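Local coordinates for protein Rubredoxin\:oxygen oxidoreductase (Desulfovibrio gigas, PDB 1E5D) that reduces dioxygen to two water molecules in a four-electron reaction, using a mu-oxo-diiron centre and FMN as cofactors, at residues Thr142-His146 with Tyr201-Thr205; Ala195-Pro200 with Tyr328-Pro334; Ala247-Pro251 with Arg333-Lys337. One frame throughout, in Å; residues are numbered along the deposited sequence.

Contact 1: residues Thr142-His146 with Tyr201-Thr205; sequences TRMLH and YAPQT. With FEO (mu-oxo-diiron), chain D.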
# COMPACT_ATOMS: atom_id res chain seq x y z
N THR A 142 11.67 -8.75 29.46
CA THR A 142 11.87 -7.66 28.52
C THR A 142 10.56 -7.37 27.80
O THR A 142 10.52 -7.36 26.57
CB THR A 142 12.98 -8.00 27.50
OG1 THR A 142 12.87 -9.36 27.07
CG2 THR A 142 14.35 -7.88 28.15
N ARG A 143 9.51 -7.15 28.59
CA ARG A 143 8.18 -6.88 28.04
C ARG A 143 8.24 -5.78 26.98
O ARG A 143 9.03 -4.84 27.14
CB ARG A 143 7.19 -6.52 29.14
CG ARG A 143 7.45 -7.18 30.48
CD ARG A 143 6.37 -8.14 30.92
NE ARG A 143 5.50 -7.62 31.96
CZ ARG A 143 5.20 -8.10 33.15
NH1 ARG A 143 5.70 -9.24 33.61
NH2 ARG A 143 4.36 -7.42 33.94
N MET A 144 7.43 -5.93 25.95
CA MET A 144 7.28 -5.10 24.78
C MET A 144 8.58 -4.96 23.99
O MET A 144 8.81 -3.95 23.32
CB MET A 144 6.76 -3.70 25.15
CG MET A 144 5.39 -3.75 25.82
SD MET A 144 4.38 -5.11 25.22
CE MET A 144 4.09 -4.58 23.53
N LEU A 145 9.42 -5.98 24.07
CA LEU A 145 10.61 -6.06 23.25
C LEU A 145 10.66 -7.40 22.52
O LEU A 145 11.51 -8.23 22.86
CB LEU A 145 11.88 -5.89 24.08
CG LEU A 145 12.12 -4.52 24.71
CD1 LEU A 145 13.50 -4.48 25.36
CD2 LEU A 145 12.00 -3.41 23.67
N HIS A 146 9.78 -7.61 21.55
CA HIS A 146 8.80 -6.65 21.09
C HIS A 146 7.37 -7.07 21.39
O HIS A 146 6.42 -6.43 20.95
CB HIS A 146 8.95 -6.47 19.57
CG HIS A 146 8.68 -7.78 18.88
ND1 HIS A 146 7.47 -8.12 18.33
CD2 HIS A 146 9.50 -8.83 18.66
CE1 HIS A 146 7.56 -9.33 17.79
NE2 HIS A 146 8.79 -9.78 17.98
N TYR A 201 8.97 0.71 20.79
CA TYR A 201 9.32 0.42 22.18
C TYR A 201 10.73 0.88 22.51
O TYR A 201 11.49 0.24 23.23
CB TYR A 201 9.14 -1.07 22.47
CG TYR A 201 7.83 -1.58 21.88
CD1 TYR A 201 6.64 -1.28 22.52
CD2 TYR A 201 7.82 -2.32 20.72
CE1 TYR A 201 5.44 -1.73 22.00
CE2 TYR A 201 6.62 -2.77 20.19
CZ TYR A 201 5.45 -2.47 20.84
OH TYR A 201 4.25 -2.91 20.32
N ALA A 202 11.09 2.03 21.95
CA ALA A 202 12.35 2.69 22.29
C ALA A 202 12.51 2.84 23.79
O ALA A 202 13.55 2.44 24.33
CB ALA A 202 12.41 4.03 21.55
N PRO A 203 11.55 3.40 24.53
CA PRO A 203 11.75 3.57 25.98
C PRO A 203 12.03 2.24 26.67
O PRO A 203 12.95 2.13 27.48
CB PRO A 203 10.43 4.13 26.49
CG PRO A 203 9.68 4.61 25.30
CD PRO A 203 10.25 3.92 24.10
N GLN A 204 11.22 1.22 26.37
CA GLN A 204 11.47 -0.07 27.03
C GLN A 204 12.87 -0.54 26.66
O GLN A 204 13.56 -1.16 27.47
CB GLN A 204 10.43 -1.12 26.65
CG GLN A 204 9.07 -0.86 27.26
CD GLN A 204 8.26 0.18 26.51
OE1 GLN A 204 8.79 1.06 25.84
NE2 GLN A 204 6.94 0.09 26.62
N THR A 205 13.24 -0.21 25.43
CA THR A 205 14.56 -0.60 24.94
C THR A 205 15.61 -0.08 25.91
O THR A 205 16.49 -0.80 26.38
CB THR A 205 14.83 -0.04 23.54
OG1 THR A 205 13.95 -0.65 22.59
CG2 THR A 205 16.25 -0.37 23.11
FE1 FEO D . 11.50 -13.47 15.51
FE2 FEO D . 9.19 -11.63 17.12
O FEO D . 9.87 -13.55 16.15
O HOH W 1 11.94 -15.55 16.69
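Met144 and Tyr201 bring their CA atoms to 6.4 Å where loop 142-146, folded into a type II beta turn from Thr142 to Leu145, meets the start of helix 202-214. No hydrogen bond joins the two segments; packing does the work. The Tyr201 ring lies against the turn with the Met144 carbonyl group over one face, C offset toward the rim and Met144 O only 2.9 Å from Tyr201 CG, a tight fit. Met144 then bends back at chi2 and chi3, which carries its methyl to the far part of the ring, CE 3.5 Å from Tyr201 CE1. Its sulfur makes an oblique Met-aromatic contact, SD standing 5.4 Å from the Tyr201 ring centroid, 34° off the ring normal. Trp347 of the second subunit packs on both residues.

This loop follows strand 136-141 of the metallo-beta-lactamase domain and delivers an iron ligand. A cis peptide links Leu145 to His146, whose NE2 binds FE2 of the mu-oxo-diiron centre at 2.1 Å; His79, Glu81 and Asp165 also bind iron there.

Leu145 comes in beside the helix start and crosses Thr205 at about a right angle, with CD2 3.5 Å from Thr205 OG1 and 3.9 Å from Tyr201 CB. Tyr201 occupies the N-cap position, and its carbonyl is gripped twice. Thr205 N donates to it along the first turn, and Thr205 OG1 donates to Tyr201 O at 2.7 Å from above the carbonyl plane, while Tyr194 OH is a second hydrogen-bond partner of that hydroxyl.

Contact 2: residues Ala195-Pro200 with Tyr328-Pro334; sequences ANIVNP and YIKGLRP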
# COMPACT_ATOMS: atom_id res chain seq x y z
N ALA A 195 14.49 -0.71 13.29
CA ALA A 195 13.60 0.35 12.84
C ALA A 195 12.20 -0.15 12.53
O ALA A 195 11.24 0.60 12.74
CB ALA A 195 14.19 1.05 11.62
N ASN A 196 12.09 -1.39 12.05
CA ASN A 196 10.79 -1.90 11.63
C ASN A 196 10.08 -2.79 12.62
O ASN A 196 8.96 -3.22 12.31
CB ASN A 196 10.96 -2.64 10.29
CG ASN A 196 11.16 -1.60 9.20
OD1 ASN A 196 10.18 -1.01 8.74
ND2 ASN A 196 12.41 -1.39 8.83
N ILE A 197 10.64 -3.09 13.79
CA ILE A 197 9.82 -3.84 14.74
C ILE A 197 9.98 -3.38 16.19
O ILE A 197 9.01 -3.41 16.95
CB ILE A 197 10.13 -5.35 14.68
CG1 ILE A 197 9.36 -6.15 15.74
CG2 ILE A 197 11.62 -5.59 14.76
CD1 ILE A 197 8.54 -7.27 15.15
N VAL A 198 11.16 -2.96 16.61
CA VAL A 198 11.34 -2.56 18.01
C VAL A 198 11.12 -1.07 18.23
O VAL A 198 10.86 -0.66 19.36
CB VAL A 198 12.76 -2.92 18.51
CG1 VAL A 198 12.87 -2.67 20.00
CG2 VAL A 198 13.09 -4.37 18.20
N ASN A 199 11.22 -0.25 17.20
CA ASN A 199 11.18 1.20 17.33
C ASN A 199 10.07 1.75 18.21
O ASN A 199 10.32 2.63 19.04
CB ASN A 199 11.05 1.86 15.95
CG ASN A 199 11.71 3.24 16.01
OD1 ASN A 199 12.93 3.34 15.91
ND2 ASN A 199 10.87 4.25 16.19
N PRO A 200 8.83 1.31 18.09
CA PRO A 200 7.80 1.89 18.98
C PRO A 200 8.11 1.66 20.46
O PRO A 200 7.55 2.37 21.30
CB PRO A 200 6.52 1.15 18.59
CG PRO A 200 7.01 -0.09 17.91
CD PRO A 200 8.27 0.31 17.18
N TYR A 328 2.10 2.73 8.34
CA TYR A 328 3.20 1.91 8.82
C TYR A 328 4.08 2.73 9.76
O TYR A 328 4.41 2.32 10.85
CB TYR A 328 4.04 1.40 7.66
CG TYR A 328 5.14 0.44 8.04
CD1 TYR A 328 4.83 -0.86 8.41
CD2 TYR A 328 6.48 0.81 8.01
CE1 TYR A 328 5.82 -1.75 8.75
CE2 TYR A 328 7.47 -0.09 8.35
CZ TYR A 328 7.14 -1.37 8.72
OH TYR A 328 8.11 -2.29 9.07
N ILE A 329 4.42 3.92 9.27
CA ILE A 329 5.37 4.75 10.00
C ILE A 329 4.81 5.23 11.33
O ILE A 329 5.49 5.18 12.36
CB ILE A 329 5.81 5.96 9.15
CG1 ILE A 329 6.56 5.55 7.88
CG2 ILE A 329 6.64 6.91 9.99
CD1 ILE A 329 6.94 6.77 7.06
N LYS A 330 3.55 5.67 11.31
CA LYS A 330 2.94 6.16 12.54
C LYS A 330 3.01 5.12 13.65
O LYS A 330 3.25 5.45 14.81
CB LYS A 330 1.50 6.57 12.26
CG LYS A 330 0.68 6.86 13.51
CD LYS A 330 -0.69 7.38 13.10
CE LYS A 330 -1.59 7.61 14.31
NZ LYS A 330 -1.56 9.05 14.71
N GLY A 331 2.79 3.85 13.30
CA GLY A 331 2.80 2.78 14.27
C GLY A 331 4.18 2.59 14.87
O GLY A 331 4.33 2.16 16.01
N LEU A 332 5.23 2.91 14.11
CA LEU A 332 6.57 2.62 14.64
C LEU A 332 7.09 3.74 15.53
O LEU A 332 8.19 3.66 16.06
CB LEU A 332 7.50 2.34 13.46
CG LEU A 332 7.25 0.95 12.83
CD1 LEU A 332 7.95 0.85 11.48
CD2 LEU A 332 7.69 -0.15 13.77
N ARG A 333 6.26 4.76 15.67
CA ARG A 333 6.47 5.93 16.50
C ARG A 333 7.86 6.53 16.40
O ARG A 333 8.56 6.64 17.41
CB ARG A 333 6.18 5.56 17.96
CG ARG A 333 4.80 4.95 18.16
CD ARG A 333 4.67 4.37 19.56
NE ARG A 333 3.27 4.13 19.88
CZ ARG A 333 2.80 3.57 20.99
NH1 ARG A 333 3.62 3.16 21.95
NH2 ARG A 333 1.49 3.42 21.15
N PRO A 334 8.30 6.97 15.23
CA PRO A 334 9.58 7.67 15.13
C PRO A 334 9.55 8.98 15.91
O PRO A 334 8.55 9.70 15.91
CB PRO A 334 9.71 7.96 13.63
CG PRO A 334 8.31 7.91 13.12
CD PRO A 334 7.62 6.85 13.93
O HOH W 2 10.08 5.08 19.07
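Leu332 and Pro200 sit at the centre of a buried interface between the two domains of one chain, where the end of helix 183-198 of the metallo-beta-lactamase domain meets the end of helix 320-331 of the flavodoxin domain. The backbones come very near each other here, the CA atoms of Pro200 and Leu332 lying 4.6 Å apart. The two side chains run side by side in the same direction, with Leu332 CD2 3.5 Å from Pro200 CD. The other Leu332 methyl, CD1, lies 3.5 Å from Ala195 O, so the branched end fits against the wider, pi-type turn at 195-198.

One well-shaped polar bond crosses beside this apolar core. Asn199 CG is anti to its own N (chi1 -151°), which swings the amide across to the flavodoxin side, and ND2 donates to Leu332 O at 2.7 Å. The bond is nearly straight, 168° at the hydrogen, and the acceptor lies in the amide plane. A water adds a second bridge, donating to Asn199 O at 2.5 Å and to Arg333 O at 2.7 Å. Arg333 has positive phi and leaves the helix here; its extended chain passes along the proline, CD 3.8 Å from Pro200 CB. Near Asn196, the hydroxyl of Tyr328 reaches the amide, though crowding in the model makes that bond doubtful in detail.

Ile197 is turned away from 328-334 and packs on His146 and on a bound FMN. Met298 of helix 294-302 packs on Asn196 and Leu332, Thr27 of strand 27-28 touches Asn196 and Tyr328, and Pro320 and Asn315 of the second subunit pack against Tyr328 and Leu332.

Contact 3: residues Ala247-Pro251 with Arg333-Lys337; sequences AEQKP and RPQNK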
# COMPACT_ATOMS: atom_id res chain seq x y z
N ALA A 247 17.43 3.46 19.93
CA ALA A 247 16.28 3.87 20.73
C ALA A 247 16.28 5.38 20.98
O ALA A 247 15.21 5.96 21.21
CB ALA A 247 16.27 3.13 22.07
N GLU A 248 17.45 6.00 20.95
CA GLU A 248 17.53 7.43 21.26
C GLU A 248 17.06 8.28 20.09
O GLU A 248 16.52 9.37 20.33
CB GLU A 248 18.95 7.82 21.71
CG GLU A 248 19.06 8.01 23.21
CD GLU A 248 20.46 7.94 23.78
OE1 GLU A 248 21.44 7.92 23.02
OE2 GLU A 248 20.58 7.92 25.03
N GLN A 249 17.22 7.81 18.87
CA GLN A 249 16.60 8.49 17.73
C GLN A 249 17.00 9.96 17.65
O GLN A 249 16.22 10.89 17.46
CB GLN A 249 15.08 8.33 17.82
CG GLN A 249 14.63 6.91 17.47
CD GLN A 249 13.15 6.70 17.74
OE1 GLN A 249 12.32 7.06 16.91
NE2 GLN A 249 12.80 6.12 18.88
N LYS A 250 18.31 10.17 17.83
CA LYS A 250 18.78 11.55 17.74
C LYS A 250 18.82 11.97 16.27
O LYS A 250 19.23 11.20 15.40
CB LYS A 250 20.15 11.68 18.40
CG LYS A 250 20.13 12.09 19.86
CD LYS A 250 18.75 11.90 20.47
CE LYS A 250 18.08 13.24 20.77
NZ LYS A 250 16.90 13.10 21.66
N PRO A 251 18.39 13.19 15.98
CA PRO A 251 18.43 13.72 14.62
C PRO A 251 19.83 13.72 14.02
O PRO A 251 20.84 13.77 14.71
CB PRO A 251 18.00 15.17 14.80
CG PRO A 251 17.23 15.20 16.07
CD PRO A 251 17.81 14.14 16.95
N ARG A 333 6.26 4.76 15.67
CA ARG A 333 6.47 5.93 16.50
C ARG A 333 7.86 6.53 16.40
O ARG A 333 8.56 6.64 17.41
CB ARG A 333 6.18 5.56 17.96
CG ARG A 333 4.80 4.95 18.16
CD ARG A 333 4.67 4.37 19.56
NE ARG A 333 3.27 4.13 19.88
CZ ARG A 333 2.80 3.57 20.99
NH1 ARG A 333 3.62 3.16 21.95
NH2 ARG A 333 1.49 3.42 21.15
N PRO A 334 8.30 6.97 15.23
CA PRO A 334 9.58 7.67 15.13
C PRO A 334 9.55 8.98 15.91
O PRO A 334 8.55 9.70 15.91
CB PRO A 334 9.71 7.96 13.63
CG PRO A 334 8.31 7.91 13.12
CD PRO A 334 7.62 6.85 13.93
N GLN A 335 10.64 9.29 16.59
CA GLN A 335 10.74 10.45 17.47
C GLN A 335 11.72 11.49 16.95
O GLN A 335 12.58 11.20 16.11
CB GLN A 335 11.22 10.03 18.87
CG GLN A 335 10.41 8.94 19.54
CD GLN A 335 9.02 9.42 19.93
OE1 GLN A 335 8.01 9.01 19.36
NE2 GLN A 335 8.96 10.31 20.92
N ASN A 336 11.62 12.71 17.46
CA ASN A 336 12.59 13.77 17.20
C ASN A 336 12.82 13.99 15.71
O ASN A 336 13.93 13.95 15.20
CB ASN A 336 13.93 13.48 17.87
CG ASN A 336 13.83 12.84 19.24
OD1 ASN A 336 13.28 13.37 20.20
ND2 ASN A 336 14.38 11.63 19.30
N LYS A 337 11.71 14.25 15.03
CA LYS A 337 11.76 14.46 13.59
C LYS A 337 11.05 15.75 13.22
O LYS A 337 10.06 16.13 13.84
CB LYS A 337 11.08 13.29 12.87
CG LYS A 337 12.08 12.37 12.17
CD LYS A 337 12.12 11.00 12.82
CE LYS A 337 13.46 10.80 13.49
NZ LYS A 337 14.31 9.75 12.89
O HOH W 2 10.08 5.08 19.07
O HOH W 3 13.43 7.21 14.63
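Two direct hydrogen bonds join the segments, and both have Gln249 as acceptor. Gln335 N donates to Gln249 OE1 at 2.8 Å, and Asn336 ND2 donates to Gln249 O at 2.7 Å. Each donor approaches from above the plane of the carbonyl it meets, and neither bond is quite straight, with 149° and 153° at the hydrogen. Gln249, the first residue to leave helix 233-248 and one with positive phi, holds its side chain extended beyond CG (chi2 172°), which carries the amide across to the backbone of Gln335.

Waters extend this pattern. One accepts from Gln249 NE2 at 2.9 Å and donates to Arg333 O; another donates to Gln249 OE1 and accepts from Lys337 NZ at 3.2 Å. Lys337 NZ also donates to Ile301 O and Ala304 O, and Asn199 ND2 probably donates to Gln249 OE1 as well. The NE2 end of the amide makes a weak bond back to Ala247 O.

Packing without hydrogen bonds is slight. Pro251 crosses Asn336 at about a right angle, with CG 3.6 Å from Asn336 O and CD 4.0 Å from Asn336 CB. Ala202 of helix 202-214 touches Gln249.

The contact ties the exit of helix 233-248, on the way to strand 254-259, to the loop that leads into strand 338-345 of the flavodoxin-like sheet. Its chemistry is that of amides and water: with OE1 and NE2 both engaged, the rotation of the buried Gln249 amide is fixed, and the side chain bonds the peptide N of Gln335 directly, Ala247 O weakly, and Arg333 O through a water.

Overall arrangement
From the N terminus, contact 1 closes first: after the iron-ligand loop 142-146 and 54 intervening residues, the chain returns at the start of helix 202-214. Contact 2 opens just before that closure, at 195-200, and closes only at 328-334, so the two cross; His146 packs on Ile197 and Leu145 on Val198 where they meet. Contact 3 opens at 247-251, after contact 1 has closed, and ends on the same stretch as contact 2, sharing Arg333, Pro334 and a water. Contact 1 lies within the lactamase domain beside the diiron centre, while contacts 2 and 3 tie its helices 183-198 and 233-248 to the flavodoxin domain.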